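Long-range contacts in Lmo0794 protein (PDB 3EW7), which is of unknown function but probably binds NAD(P) in a Rossmann fold of the short-chain-dehydrogenase type and may act as an oxidoreductase: residues Met1-Gly7 / Gln62-Ala68; Asp50-Leu54 / Thr81-Leu86; Tyr69-Pro73 / Pro126-Thr130; Pro96-Gly102 / Phe148-Ile153. The protein carries 3 engineered substitutions. All blocks are in the same frame, centred on the assembly; numbering follows the deposited sequence.

Contact 1: Met1-Gly7 / Gln62-Ala68; sequences MKIGIIG and QNVVVDA
Lys2 O is gripped by two successive amides of the facing segment, Asn63 N at 2.7 Å and Val64 N at 3.2 Å. Val64 N approaches almost head-on to the carbonyl, whereas Asn63 N comes in tilted from its plane. Asn63 also accepts through its side chain: OD1 uses an in-plane lone pair to take the N-H of Lys2 at 2.9 Å, so that both backbone polar groups of Lys2 are held by one end of segment 62-68. Beyond this end the pairing becomes regular. Gly4 N gives to Val64 O, Val66 N to Gly4 O, Ile6 N to Val66 O and Ala68 N to Ile6 O, with the two strands running parallel 19° apart. They are the first and fourth strands in sequence but neighbours in the sheet, at the centre of its 3-2-1-4-5-6-7 order, the order of the short-chain-dehydrogenase type of Rossmann fold; Gly7 opens a stretch of GxxGxxG pattern that in this superfamily commonly meets the dinucleotide pyrophosphate. On one face Ile5 CG1 lies alongside Val66 CB at 4.2 Å, both side chains pointing the same way, and Ile198 of helix 187-199 covers Ile3, Val64 and Val66. On the other face Ile6 reaches with CD1 to Val65 CG1 at 3.7 Å. Gln62, bent at its second torsion (chi2 -68°), folds its chain over Gly4, where no side chain stands in the way, with CG 4.1 Å from Gly4 CA. Its NE2 lies across Lys2 CB at 3.4 Å, while OE1 is hydrogen-bonded to Thr28 OG1 on the adjoining strand 26-31.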
loop_
_atom_site.group_PDB
_atom_site.type_symbol
_atom_site.label_atom_id
_atom_site.label_comp_id
_atom_site.label_asym_id
_atom_site.label_seq_id
_atom_site.Cartn_x
_atom_site.Cartn_y
_atom_site.Cartn_z
HETATM N N MSE A 1 -5.134 13.469 8.833
HETATM C CA MSE A 1 -4.002 13.191 7.904
HETATM C C MSE A 1 -4.540 12.567 6.623
HETATM O O MSE A 1 -5.430 11.720 6.667
HETATM C CB MSE A 1 -3.018 12.233 8.554
HETATM C CG MSE A 1 -1.593 12.404 8.096
HETATM SE SE MSE A 1 -0.491 10.849 8.460
HETATM C CE MSE A 1 -0.439 10.236 6.643
ATOM N N LYS A 2 -3.995 12.984 5.483
ATOM C CA LYS A 2 -4.436 12.473 4.190
ATOM C C LYS A 2 -3.733 11.190 3.761
ATOM O O LYS A 2 -2.540 11.191 3.467
ATOM C CB LYS A 2 -4.254 13.558 3.127
ATOM C CG LYS A 2 -5.525 14.330 2.839
ATOM C CD LYS A 2 -5.242 15.731 2.345
ATOM C CE LYS A 2 -6.545 16.431 1.979
ATOM N NZ LYS A 2 -6.447 17.919 2.050
ATOM N N ILE A 3 -4.492 10.097 3.711
ATOM C CA ILE A 3 -3.961 8.794 3.332
ATOM C C ILE A 3 -4.692 8.155 2.151
ATOM O O ILE A 3 -5.892 7.900 2.218
ATOM C CB ILE A 3 -4.024 7.827 4.526
ATOM C CG1 ILE A 3 -3.196 8.391 5.684
ATOM C CG2 ILE A 3 -3.497 6.467 4.123
ATOM C CD1 ILE A 3 -3.304 7.616 6.991
ATOM N N GLY A 4 -3.955 7.897 1.074
ATOM C CA GLY A 4 -4.538 7.271 -0.103
ATOM C C GLY A 4 -4.186 5.795 -0.154
ATOM O O GLY A 4 -3.026 5.430 0.008
ATOM N N ILE A 5 -5.180 4.940 -0.380
ATOM C CA ILE A 5 -4.926 3.506 -0.424
ATOM C C ILE A 5 -5.174 2.830 -1.771
ATOM O O ILE A 5 -6.308 2.731 -2.241
ATOM C CB ILE A 5 -5.751 2.749 0.649
ATOM C CG1 ILE A 5 -5.417 3.271 2.047
ATOM C CG2 ILE A 5 -5.446 1.260 0.587
ATOM C CD1 ILE A 5 -6.532 4.076 2.690
ATOM N N ILE A 6 -4.095 2.359 -2.381
ATOM C CA ILE A 6 -4.172 1.648 -3.646
ATOM C C ILE A 6 -4.475 0.193 -3.301
ATOM O O ILE A 6 -3.747 -0.433 -2.523
ATOM C CB ILE A 6 -2.836 1.713 -4.402
ATOM C CG1 ILE A 6 -2.521 3.168 -4.758
ATOM C CG2 ILE A 6 -2.899 0.849 -5.651
ATOM C CD1 ILE A 6 -1.087 3.405 -5.182
ATOM N N GLY A 7 -5.551 -0.333 -3.881
ATOM C CA GLY A 7 -5.950 -1.704 -3.622
ATOM C C GLY A 7 -6.888 -1.768 -2.434
ATOM O O GLY A 7 -6.936 -2.774 -1.719
ATOM N N GLN A 62 -1.911 13.448 -1.225
ATOM C CA GLN A 62 -1.816 12.657 -0.003
ATOM C C GLN A 62 -0.528 12.803 0.786
ATOM O O GLN A 62 0.530 13.077 0.225
ATOM C CB GLN A 62 -1.984 11.186 -0.367
ATOM C CG GLN A 62 -3.077 10.938 -1.377
ATOM C CD GLN A 62 -4.454 11.218 -0.816
ATOM O OE1 GLN A 62 -5.439 11.204 -1.547
ATOM N NE2 GLN A 62 -4.533 11.464 0.487
ATOM N N ASN A 63 -0.625 12.593 2.095
ATOM C CA ASN A 63 0.533 12.658 2.979
ATOM C C ASN A 63 1.202 11.287 2.941
ATOM O O ASN A 63 2.412 11.158 3.136
ATOM C CB ASN A 63 0.100 12.998 4.416
ATOM C CG ASN A 63 -0.467 14.407 4.540
ATOM O OD1 ASN A 63 -1.651 14.596 4.850
ATOM N ND2 ASN A 63 0.378 15.407 4.288
ATOM N N VAL A 64 0.394 10.262 2.684
ATOM C CA VAL A 64 0.868 8.889 2.597
ATOM C C VAL A 64 0.094 8.109 1.559
ATOM O O VAL A 64 -1.121 8.222 1.462
ATOM C CB VAL A 64 0.702 8.136 3.933
ATOM C CG1 VAL A 64 0.944 6.639 3.719
ATOM C CG2 VAL A 64 1.691 8.669 4.956
ATOM N N VAL A 65 0.809 7.314 0.781
ATOM C CA VAL A 65 0.173 6.473 -0.220
ATOM C C VAL A 65 0.516 5.016 0.105
ATOM O O VAL A 65 1.680 4.604 0.020
ATOM C CB VAL A 65 0.664 6.812 -1.648
ATOM C CG1 VAL A 65 0.024 5.871 -2.657
ATOM C CG2 VAL A 65 0.318 8.249 -1.990
ATOM N N VAL A 66 -0.496 4.253 0.508
ATOM C CA VAL A 66 -0.306 2.842 0.824
ATOM C C VAL A 66 -0.466 2.017 -0.436
ATOM O O VAL A 66 -1.536 1.992 -1.032
ATOM C CB VAL A 66 -1.332 2.332 1.853
ATOM C CG1 VAL A 66 -1.227 0.814 1.977
ATOM C CG2 VAL A 66 -1.076 2.973 3.201
ATOM N N ASP A 67 0.605 1.351 -0.846
ATOM C CA ASP A 67 0.541 0.517 -2.032
ATOM C C ASP A 67 0.149 -0.893 -1.617
ATOM O O ASP A 67 0.997 -1.704 -1.223
ATOM C CB ASP A 67 1.888 0.499 -2.772
ATOM C CG ASP A 67 1.840 -0.336 -4.055
ATOM O OD1 ASP A 67 0.736 -0.789 -4.434
ATOM O OD2 ASP A 67 2.904 -0.533 -4.685
ATOM N N ALA A 68 -1.149 -1.164 -1.671
ATOM C CA ALA A 68 -1.659 -2.475 -1.332
ATOM C C ALA A 68 -2.230 -3.030 -2.631
ATOM O O ALA A 68 -3.423 -3.328 -2.748
ATOM C CB ALA A 68 -2.727 -2.358 -0.284
#

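Contact 2: Asp50-Leu54 / Thr81-Leu86; sequences DIFDL and TSLDHL
His85 and Phe52 meet through different first torsions: His85 throws its ring out from the helix, CG trans to its own N (chi1 170°), while Phe52 sets CG trans to its carbonyl carbon (chi1 -77°) and lays its ring against the helix. The imidazole thereby comes against the end of the 3-10 segment 51-53, where NE2 donates to Leu54 O at 2.8 Å. The acceptor offers an in-plane lone pair, though it stands 19° out of the ring plane of His85. Phe52 O sits over one imidazole face, 3.1 Å above the plane, without a hydrogen bond. The Phe52 ring in turn is covered by Ser82, whose CB lies over one face 4.0 Å from the centroid in a CH-pi arrangement; its OG is hydrogen-bonded to Lys78 O, just ahead of the helix. Deeper in, Ile51 CD1 touches Leu86 CD1 at 3.8 Å, the two chains crossing near a right angle. An Asx turn opens the loop, Asp50 OD2 accepting from Phe52 N, and backbone bonds Asp53 N to Asp50 O and Leu54 N to Ile51 O continue it. Its place just after the third strand is consistent with the Asp-aliphatic element that in short-chain dehydrogenases commonly borders the adenine.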
loop_
_atom_site.group_PDB
_atom_site.type_symbol
_atom_site.label_atom_id
_atom_site.label_comp_id
_atom_site.label_asym_id
_atom_site.label_seq_id
_atom_site.Cartn_x
_atom_site.Cartn_y
_atom_site.Cartn_z
ATOM N N ASP A 50 -6.243 3.346 -12.248
ATOM C CA ASP A 50 -5.414 2.172 -12.076
ATOM C C ASP A 50 -4.056 2.695 -11.658
ATOM O O ASP A 50 -3.692 3.820 -11.990
ATOM C CB ASP A 50 -5.290 1.382 -13.373
ATOM C CG ASP A 50 -4.270 0.258 -13.271
ATOM O OD1 ASP A 50 -4.446 -0.654 -12.421
ATOM O OD2 ASP A 50 -3.284 0.295 -14.044
ATOM N N ILE A 51 -3.310 1.873 -10.935
ATOM C CA ILE A 51 -1.997 2.250 -10.440
ATOM C C ILE A 51 -1.069 2.765 -11.549
ATOM O O ILE A 51 -0.372 3.768 -11.388
ATOM C CB ILE A 51 -1.361 1.048 -9.702
ATOM C CG1 ILE A 51 -0.101 1.482 -8.969
ATOM C CG2 ILE A 51 -1.076 -0.073 -10.680
ATOM C CD1 ILE A 51 0.447 0.407 -8.075
ATOM N N PHE A 52 -1.090 2.086 -12.685
ATOM C CA PHE A 52 -0.239 2.446 -13.809
ATOM C C PHE A 52 -0.478 3.832 -14.386
ATOM O O PHE A 52 0.419 4.407 -15.002
ATOM C CB PHE A 52 -0.386 1.393 -14.906
ATOM C CG PHE A 52 0.356 0.130 -14.618
ATOM C CD1 PHE A 52 1.743 0.097 -14.703
ATOM C CD2 PHE A 52 -0.318 -1.013 -14.204
ATOM C CE1 PHE A 52 2.451 -1.054 -14.379
ATOM C CE2 PHE A 52 0.392 -2.182 -13.872
ATOM C CZ PHE A 52 1.777 -2.199 -13.962
ATOM N N ASP A 53 -1.675 4.372 -14.181
ATOM C CA ASP A 53 -2.021 5.691 -14.706
ATOM C C ASP A 53 -1.802 6.820 -13.715
ATOM O O ASP A 53 -2.040 7.984 -14.036
ATOM C CB ASP A 53 -3.486 5.735 -15.141
ATOM C CG ASP A 53 -3.845 4.621 -16.083
ATOM O OD1 ASP A 53 -3.074 4.377 -17.038
ATOM O OD2 ASP A 53 -4.907 3.999 -15.867
ATOM N N LEU A 54 -1.370 6.481 -12.511
ATOM C CA LEU A 54 -1.144 7.488 -11.485
ATOM C C LEU A 54 -0.020 8.482 -11.808
ATOM O O LEU A 54 1.098 8.092 -12.170
ATOM C CB LEU A 54 -0.871 6.790 -10.155
ATOM C CG LEU A 54 -2.055 6.613 -9.204
ATOM C CD1 LEU A 54 -3.360 6.554 -9.978
ATOM C CD2 LEU A 54 -1.833 5.365 -8.370
ATOM N N THR A 81 6.421 -4.378 -11.792
ATOM C CA THR A 81 6.235 -3.374 -12.823
ATOM C C THR A 81 5.485 -2.110 -12.382
ATOM O O THR A 81 5.906 -0.995 -12.707
ATOM C CB THR A 81 5.566 -4.022 -14.061
ATOM O OG1 THR A 81 6.579 -4.353 -15.019
ATOM C CG2 THR A 81 4.578 -3.098 -14.697
ATOM N N SER A 82 4.390 -2.283 -11.648
ATOM C CA SER A 82 3.605 -1.146 -11.168
ATOM C C SER A 82 4.379 -0.327 -10.143
ATOM O O SER A 82 4.257 0.895 -10.090
ATOM C CB SER A 82 2.290 -1.627 -10.550
ATOM O OG SER A 82 2.523 -2.631 -9.581
ATOM N N LEU A 83 5.169 -0.996 -9.317
ATOM C CA LEU A 83 5.943 -0.275 -8.328
ATOM C C LEU A 83 6.979 0.562 -9.062
ATOM O O LEU A 83 7.234 1.712 -8.699
ATOM C CB LEU A 83 6.630 -1.238 -7.354
ATOM C CG LEU A 83 7.530 -0.585 -6.291
ATOM C CD1 LEU A 83 6.766 0.522 -5.564
ATOM C CD2 LEU A 83 8.018 -1.643 -5.307
ATOM N N ASP A 84 7.573 -0.012 -10.104
ATOM C CA ASP A 84 8.569 0.715 -10.870
ATOM C C ASP A 84 7.962 2.028 -11.339
ATOM O O ASP A 84 8.615 3.072 -11.268
ATOM C CB ASP A 84 9.056 -0.109 -12.063
ATOM C CG ASP A 84 10.080 -1.173 -11.668
ATOM O OD1 ASP A 84 10.543 -1.189 -10.506
ATOM O OD2 ASP A 84 10.434 -2.003 -12.533
ATOM N N HIS A 85 6.710 1.985 -11.797
ATOM C CA HIS A 85 6.035 3.192 -12.252
ATOM C C HIS A 85 5.971 4.239 -11.141
ATOM O O HIS A 85 6.300 5.404 -11.357
ATOM C CB HIS A 85 4.617 2.877 -12.725
ATOM C CG HIS A 85 3.790 4.098 -12.993
ATOM N ND1 HIS A 85 4.066 4.978 -14.019
ATOM C CD2 HIS A 85 2.712 4.604 -12.347
ATOM C CE1 HIS A 85 3.196 5.974 -13.990
ATOM N NE2 HIS A 85 2.364 5.771 -12.984
ATOM N N LEU A 86 5.543 3.823 -9.953
ATOM C CA LEU A 86 5.437 4.737 -8.825
ATOM C C LEU A 86 6.796 5.304 -8.447
ATOM O O LEU A 86 6.909 6.479 -8.096
ATOM C CB LEU A 86 4.810 4.029 -7.619
ATOM C CG LEU A 86 3.341 3.616 -7.787
ATOM C CD1 LEU A 86 2.837 2.932 -6.529
ATOM C CD2 LEU A 86 2.499 4.848 -8.079
#

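Contact 3: Tyr69-Pro73 / Pro126-Thr130; sequences YGISP and PYYPT. Engineered in segment 69-73: Ile71 (natural residue Val).
The ring of Tyr127 packs with one face against the backbone of Ser72 and Pro73, with one CH-pi contact at its centre: Ser72 CA stands 3.9 Å from the ring centroid, 19° off the normal. Ser72 C and Pro73 N lie over the same face toward its rim. The ring is brought there by a first torsion that sets CG beside the backbone N (chi1 -55°). Apolar contact extends this cover: Pro73 runs alongside the tyrosine in the same direction, with Pro73 CG 3.9 Å from Tyr127 CE1. The polar contribution is slight. Gly70 CA makes at most a weak, bent C-H...O contact with Tyr127 O, and no hydrogen bond joins the two segments. Instead, the first loop is held from within its own part of the chain: Glu75 OE1 accepts from both Gly70 N and Ile71 N, Tyr69 O is bonded to His79 NE2, and Ser72 OG to Asp74 OD2. Ile71, an engineered residue, directs its CB away from segment 126-130. Two loops that follow the fourth and fifth parallel strands thus pack together at the C-terminal ends of the parallel strands, the side on which Rossmann-fold enzymes characteristically place cofactor and substrate.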
loop_
_atom_site.group_PDB
_atom_site.type_symbol
_atom_site.label_atom_id
_atom_site.label_comp_id
_atom_site.label_asym_id
_atom_site.label_seq_id
_atom_site.Cartn_x
_atom_site.Cartn_y
_atom_site.Cartn_z
ATOM N N TYR A 69 -1.357 -3.141 -3.623
ATOM C CA TYR A 69 -1.728 -3.637 -4.933
ATOM C C TYR A 69 -1.771 -5.154 -4.940
ATOM O O TYR A 69 -0.995 -5.812 -4.240
ATOM C CB TYR A 69 -0.707 -3.159 -5.952
ATOM C CG TYR A 69 -1.027 -3.511 -7.381
ATOM C CD1 TYR A 69 -2.027 -2.832 -8.075
ATOM C CD2 TYR A 69 -0.282 -4.475 -8.065
ATOM C CE1 TYR A 69 -2.270 -3.093 -9.420
ATOM C CE2 TYR A 69 -0.520 -4.747 -9.407
ATOM C CZ TYR A 69 -1.510 -4.050 -10.075
ATOM O OH TYR A 69 -1.727 -4.283 -11.410
ATOM N N GLY A 70 -2.677 -5.705 -5.743
ATOM C CA GLY A 70 -2.797 -7.150 -5.845
ATOM C C GLY A 70 -4.130 -7.686 -5.361
ATOM O O GLY A 70 -4.181 -8.459 -4.409
ATOM N N ILE A 71 -5.207 -7.274 -6.026
ATOM C CA ILE A 71 -6.558 -7.697 -5.668
ATOM C C ILE A 71 -7.042 -8.860 -6.529
ATOM O O ILE A 71 -8.048 -9.501 -6.215
ATOM C CB ILE A 71 -7.558 -6.544 -5.862
ATOM C CG1 ILE A 71 -7.080 -5.316 -5.084
ATOM C CG2 ILE A 71 -8.961 -6.982 -5.415
ATOM C CD1 ILE A 71 -7.767 -4.011 -5.498
ATOM N N SER A 72 -6.322 -9.129 -7.616
ATOM C CA SER A 72 -6.713 -10.191 -8.538
ATOM C C SER A 72 -5.513 -10.902 -9.165
ATOM O O SER A 72 -4.369 -10.487 -8.991
ATOM C CB SER A 72 -7.579 -9.602 -9.642
ATOM O OG SER A 72 -6.771 -8.826 -10.503
ATOM N N PRO A 73 -5.777 -11.976 -9.930
ATOM C CA PRO A 73 -4.739 -12.770 -10.592
ATOM C C PRO A 73 -3.787 -11.983 -11.483
ATOM O O PRO A 73 -2.573 -12.205 -11.449
ATOM C CB PRO A 73 -5.543 -13.792 -11.392
ATOM C CG PRO A 73 -6.822 -13.911 -10.617
ATOM C CD PRO A 73 -7.114 -12.488 -10.280
ATOM N N PRO A 126 -3.396 -16.043 -3.167
ATOM C CA PRO A 126 -2.758 -14.862 -2.569
ATOM C C PRO A 126 -2.361 -13.900 -3.688
ATOM O O PRO A 126 -1.425 -14.166 -4.442
ATOM C CB PRO A 126 -1.548 -15.457 -1.853
ATOM C CG PRO A 126 -1.140 -16.562 -2.786
ATOM C CD PRO A 126 -2.470 -17.193 -3.169
ATOM N N TYR A 127 -3.069 -12.783 -3.793
ATOM C CA TYR A 127 -2.790 -11.837 -4.861
ATOM C C TYR A 127 -1.740 -10.770 -4.585
ATOM O O TYR A 127 -1.499 -9.912 -5.425
ATOM C CB TYR A 127 -4.094 -11.189 -5.323
ATOM C CG TYR A 127 -5.119 -12.206 -5.736
ATOM C CD1 TYR A 127 -4.753 -13.316 -6.499
ATOM C CD2 TYR A 127 -6.452 -12.076 -5.356
ATOM C CE1 TYR A 127 -5.687 -14.277 -6.871
ATOM C CE2 TYR A 127 -7.404 -13.029 -5.725
ATOM C CZ TYR A 127 -7.014 -14.129 -6.480
ATOM O OH TYR A 127 -7.947 -15.084 -6.839
ATOM N N TYR A 128 -1.114 -10.823 -3.416
ATOM C CA TYR A 128 -0.080 -9.856 -3.088
ATOM C C TYR A 128 1.234 -10.341 -3.692
ATOM O O TYR A 128 1.300 -11.444 -4.230
ATOM C CB TYR A 128 0.028 -9.675 -1.571
ATOM C CG TYR A 128 0.129 -10.953 -0.775
ATOM C CD1 TYR A 128 -0.797 -11.245 0.229
ATOM C CD2 TYR A 128 1.164 -11.863 -1.001
ATOM C CE1 TYR A 128 -0.695 -12.416 0.995
ATOM C CE2 TYR A 128 1.276 -13.038 -0.243
ATOM C CZ TYR A 128 0.344 -13.310 0.754
ATOM O OH TYR A 128 0.467 -14.464 1.503
ATOM N N PRO A 129 2.297 -9.527 -3.612
ATOM C CA PRO A 129 3.604 -9.885 -4.169
ATOM C C PRO A 129 4.094 -11.276 -3.809
ATOM O O PRO A 129 3.940 -11.714 -2.672
ATOM C CB PRO A 129 4.523 -8.800 -3.612
ATOM C CG PRO A 129 3.622 -7.643 -3.461
ATOM C CD PRO A 129 2.396 -8.265 -2.860
ATOM N N THR A 130 4.695 -11.961 -4.781
ATOM C CA THR A 130 5.236 -13.291 -4.536
ATOM C C THR A 130 6.590 -13.131 -3.851
ATOM O O THR A 130 7.042 -12.018 -3.616
ATOM C CB THR A 130 5.428 -14.098 -5.842
ATOM O OG1 THR A 130 5.684 -15.467 -5.510
ATOM C CG2 THR A 130 6.609 -13.576 -6.641
#

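Contact 4: Pro96-Gly102 / Phe148-Ile153; sequences PRLLVVG and FSWTYI
Thr151 OG1 receives Arg97 NH2 at 3.0 Å, in a nearly straight bond (161°) that lies close to the guanidinium plane; NE adds a weak, longer one. The arginine reaches it with an extended chain, CG trans to the backbone N (chi1 -170°). Leu99 and Thr151 lie side by side on this face, and Leu99 CD1 runs on to Ile153 CG2 at 3.5 Å. On the face of Leu98 and Val100, aliphatic and aromatic groups meet: Val100 CG1 packs obliquely against Tyr152 CE1 at 3.4 Å, and Leu98 CD2 meets the edge of the Phe148 ring at 3.9 Å. Between these two faces the parallel strands are joined by alternating amides. Leu98 N binds Ser149 O, Thr151 N binds Leu98 O, Val100 N binds Thr151 O, and Ile153 N and Gly102 N complete the series with Val100 O and Ile153 O.

Outside the two strands, further partners hold the polar ends. Glu197 of helix 187-199 forms a salt bridge with Arg97 NH2, and His203 O is hydrogen-bonded to Thr151 OG1. Gln137 OE1 is bonded to Tyr152 OH, whose ring also meets His207 edge-to-face. Because Arg97 is buried, the carboxylate of Glu197 probably offsets its charge at least in part, while the threonine hydroxyl, accepting from the arginine, can give its own proton to the carbonyl of His203; the buried polar groups are thus linked, from Glu197 through Arg97 and Thr151 to the His203 carbonyl.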
loop_
_atom_site.group_PDB
_atom_site.type_symbol
_atom_site.label_atom_id
_atom_site.label_comp_id
_atom_site.label_asym_id
_atom_site.label_seq_id
_atom_site.Cartn_x
_atom_site.Cartn_y
_atom_site.Cartn_z
ATOM N N PRO A 96 4.690 12.397 -0.834
ATOM C CA PRO A 96 3.778 11.527 -0.091
ATOM C C PRO A 96 4.786 10.471 0.321
ATOM O O PRO A 96 5.826 10.317 -0.327
ATOM C CB PRO A 96 2.832 10.960 -1.160
ATOM C CG PRO A 96 2.701 11.984 -2.064
ATOM C CD PRO A 96 4.181 12.378 -2.231
ATOM N N ARG A 97 4.501 9.742 1.373
ATOM C CA ARG A 97 5.395 8.673 1.778
ATOM C C ARG A 97 4.821 7.467 1.043
ATOM O O ARG A 97 3.601 7.309 1.003
ATOM C CB ARG A 97 5.296 8.475 3.290
ATOM C CG ARG A 97 6.339 7.577 3.862
ATOM C CD ARG A 97 6.232 7.570 5.353
ATOM N NE ARG A 97 6.861 6.374 5.877
ATOM C CZ ARG A 97 6.554 5.861 7.055
ATOM N NH1 ARG A 97 5.634 6.460 7.805
ATOM N NH2 ARG A 97 7.144 4.744 7.466
ATOM N N LEU A 98 5.669 6.636 0.437
ATOM C CA LEU A 98 5.109 5.481 -0.245
ATOM C C LEU A 98 5.293 4.276 0.658
ATOM O O LEU A 98 6.418 3.854 0.903
ATOM C CB LEU A 98 5.794 5.222 -1.584
ATOM C CG LEU A 98 5.176 4.047 -2.351
ATOM C CD1 LEU A 98 3.745 4.375 -2.760
ATOM C CD2 LEU A 98 6.015 3.732 -3.563
ATOM N N LEU A 99 4.186 3.747 1.163
ATOM C CA LEU A 99 4.209 2.584 2.039
ATOM C C LEU A 99 3.804 1.361 1.202
ATOM O O LEU A 99 2.663 1.257 0.747
ATOM C CB LEU A 99 3.214 2.787 3.187
ATOM C CG LEU A 99 3.277 1.968 4.483
ATOM C CD1 LEU A 99 3.902 0.604 4.247
ATOM C CD2 LEU A 99 4.100 2.726 5.498
ATOM N N VAL A 100 4.738 0.442 0.998
ATOM C CA VAL A 100 4.461 -0.753 0.207
ATOM C C VAL A 100 4.149 -1.940 1.115
ATOM O O VAL A 100 4.946 -2.303 1.973
ATOM C CB VAL A 100 5.664 -1.097 -0.695
ATOM C CG1 VAL A 100 5.231 -2.005 -1.819
ATOM C CG2 VAL A 100 6.271 0.177 -1.248
ATOM N N VAL A 101 2.991 -2.556 0.907
ATOM C CA VAL A 101 2.552 -3.681 1.730
ATOM C C VAL A 101 2.752 -5.067 1.110
ATOM O O VAL A 101 2.197 -5.352 0.051
ATOM C CB VAL A 101 1.062 -3.521 2.062
ATOM C CG1 VAL A 101 0.612 -4.639 2.973
ATOM C CG2 VAL A 101 0.814 -2.161 2.694
ATOM N N GLY A 102 3.526 -5.928 1.773
ATOM C CA GLY A 102 3.752 -7.277 1.263
ATOM C C GLY A 102 3.030 -8.337 2.089
ATOM O O GLY A 102 2.190 -7.988 2.915
ATOM N N PHE A 148 13.677 9.090 -2.711
ATOM C CA PHE A 148 12.326 9.466 -2.308
ATOM C C PHE A 148 11.935 8.804 -1.008
ATOM O O PHE A 148 12.686 8.002 -0.454
ATOM C CB PHE A 148 11.282 9.167 -3.394
ATOM C CG PHE A 148 10.928 7.721 -3.532
ATOM C CD1 PHE A 148 9.617 7.302 -3.331
ATOM C CD2 PHE A 148 11.878 6.787 -3.918
ATOM C CE1 PHE A 148 9.254 5.969 -3.522
ATOM C CE2 PHE A 148 11.531 5.458 -4.110
ATOM C CZ PHE A 148 10.212 5.048 -3.912
ATOM N N SER A 149 10.760 9.153 -0.509
ATOM C CA SER A 149 10.297 8.609 0.752
ATOM C C SER A 149 9.473 7.327 0.603
ATOM O O SER A 149 8.358 7.350 0.075
ATOM C CB SER A 149 9.488 9.671 1.486
ATOM O OG SER A 149 9.236 9.253 2.809
ATOM N N TRP A 150 10.014 6.213 1.090
ATOM C CA TRP A 150 9.317 4.934 0.991
ATOM C C TRP A 150 9.534 4.019 2.194
ATOM O O TRP A 150 10.458 4.213 2.988
ATOM C CB TRP A 150 9.786 4.186 -0.252
ATOM C CG TRP A 150 11.230 3.818 -0.167
ATOM C CD1 TRP A 150 12.296 4.614 -0.444
ATOM C CD2 TRP A 150 11.768 2.572 0.289
ATOM N NE1 TRP A 150 13.470 3.945 -0.190
ATOM C CE2 TRP A 150 13.172 2.688 0.265
ATOM C CE3 TRP A 150 11.196 1.366 0.720
ATOM C CZ2 TRP A 150 14.018 1.645 0.654
ATOM C CZ3 TRP A 150 12.039 0.329 1.107
ATOM C CH2 TRP A 150 13.436 0.479 1.071
ATOM N N THR A 151 8.669 3.015 2.310
ATOM C CA THR A 151 8.766 2.008 3.363
ATOM C C THR A 151 8.092 0.736 2.883
ATOM O O THR A 151 6.987 0.770 2.347
ATOM C CB THR A 151 8.079 2.424 4.679
ATOM O OG1 THR A 151 8.748 3.552 5.250
ATOM C CG2 THR A 151 8.135 1.278 5.671
ATOM N N TYR A 152 8.769 -0.390 3.063
ATOM C CA TYR A 152 8.203 -1.665 2.661
ATOM C C TYR A 152 7.891 -2.428 3.943
ATOM O O TYR A 152 8.775 -2.645 4.775
ATOM C CB TYR A 152 9.193 -2.457 1.815
ATOM C CG TYR A 152 8.542 -3.544 0.984
ATOM C CD1 TYR A 152 8.250 -3.334 -0.363
ATOM C CD2 TYR A 152 8.179 -4.770 1.558
ATOM C CE1 TYR A 152 7.616 -4.308 -1.114
ATOM C CE2 TYR A 152 7.539 -5.752 0.813
ATOM C CZ TYR A 152 7.260 -5.515 -0.523
ATOM O OH TYR A 152 6.621 -6.474 -1.271
ATOM N N ILE A 153 6.633 -2.827 4.100
ATOM C CA ILE A 153 6.214 -3.556 5.294
ATOM C C ILE A 153 5.792 -5.008 5.035
ATOM O O ILE A 153 5.025 -5.296 4.110
ATOM C CB ILE A 153 5.059 -2.808 6.019
ATOM C CG1 ILE A 153 4.747 -3.494 7.347
ATOM C CG2 ILE A 153 3.821 -2.760 5.137
ATOM C CD1 ILE A 153 3.711 -2.764 8.167
#

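Contacts 1 and 4 are parallel pairings within one sheet, their centres about 10 Å apart, and strands 64-67 and 97-101 join them: Val65 N lies 2.8 Å from Arg97 O, a probable hydrogen bond. Contact 2 covers the face bearing Asp67, with Ile51 CD1 3.8 Å from Asp67 OD1, and Leu83 CD1 of its helix reaches Leu98 CD2 of contact 4 at 3.9 Å. Contact 3 continues from the strand ends: Tyr69 CE1 packs on Ile51 CG2 (3.5 Å), and Pro129 CG on Tyr152 OH (3.9 Å). The engineered Ile71 CD1 lies 3.5 Å from Gly7 CA; contact 3 meets contact 1 there, near the probable dinucleotide site.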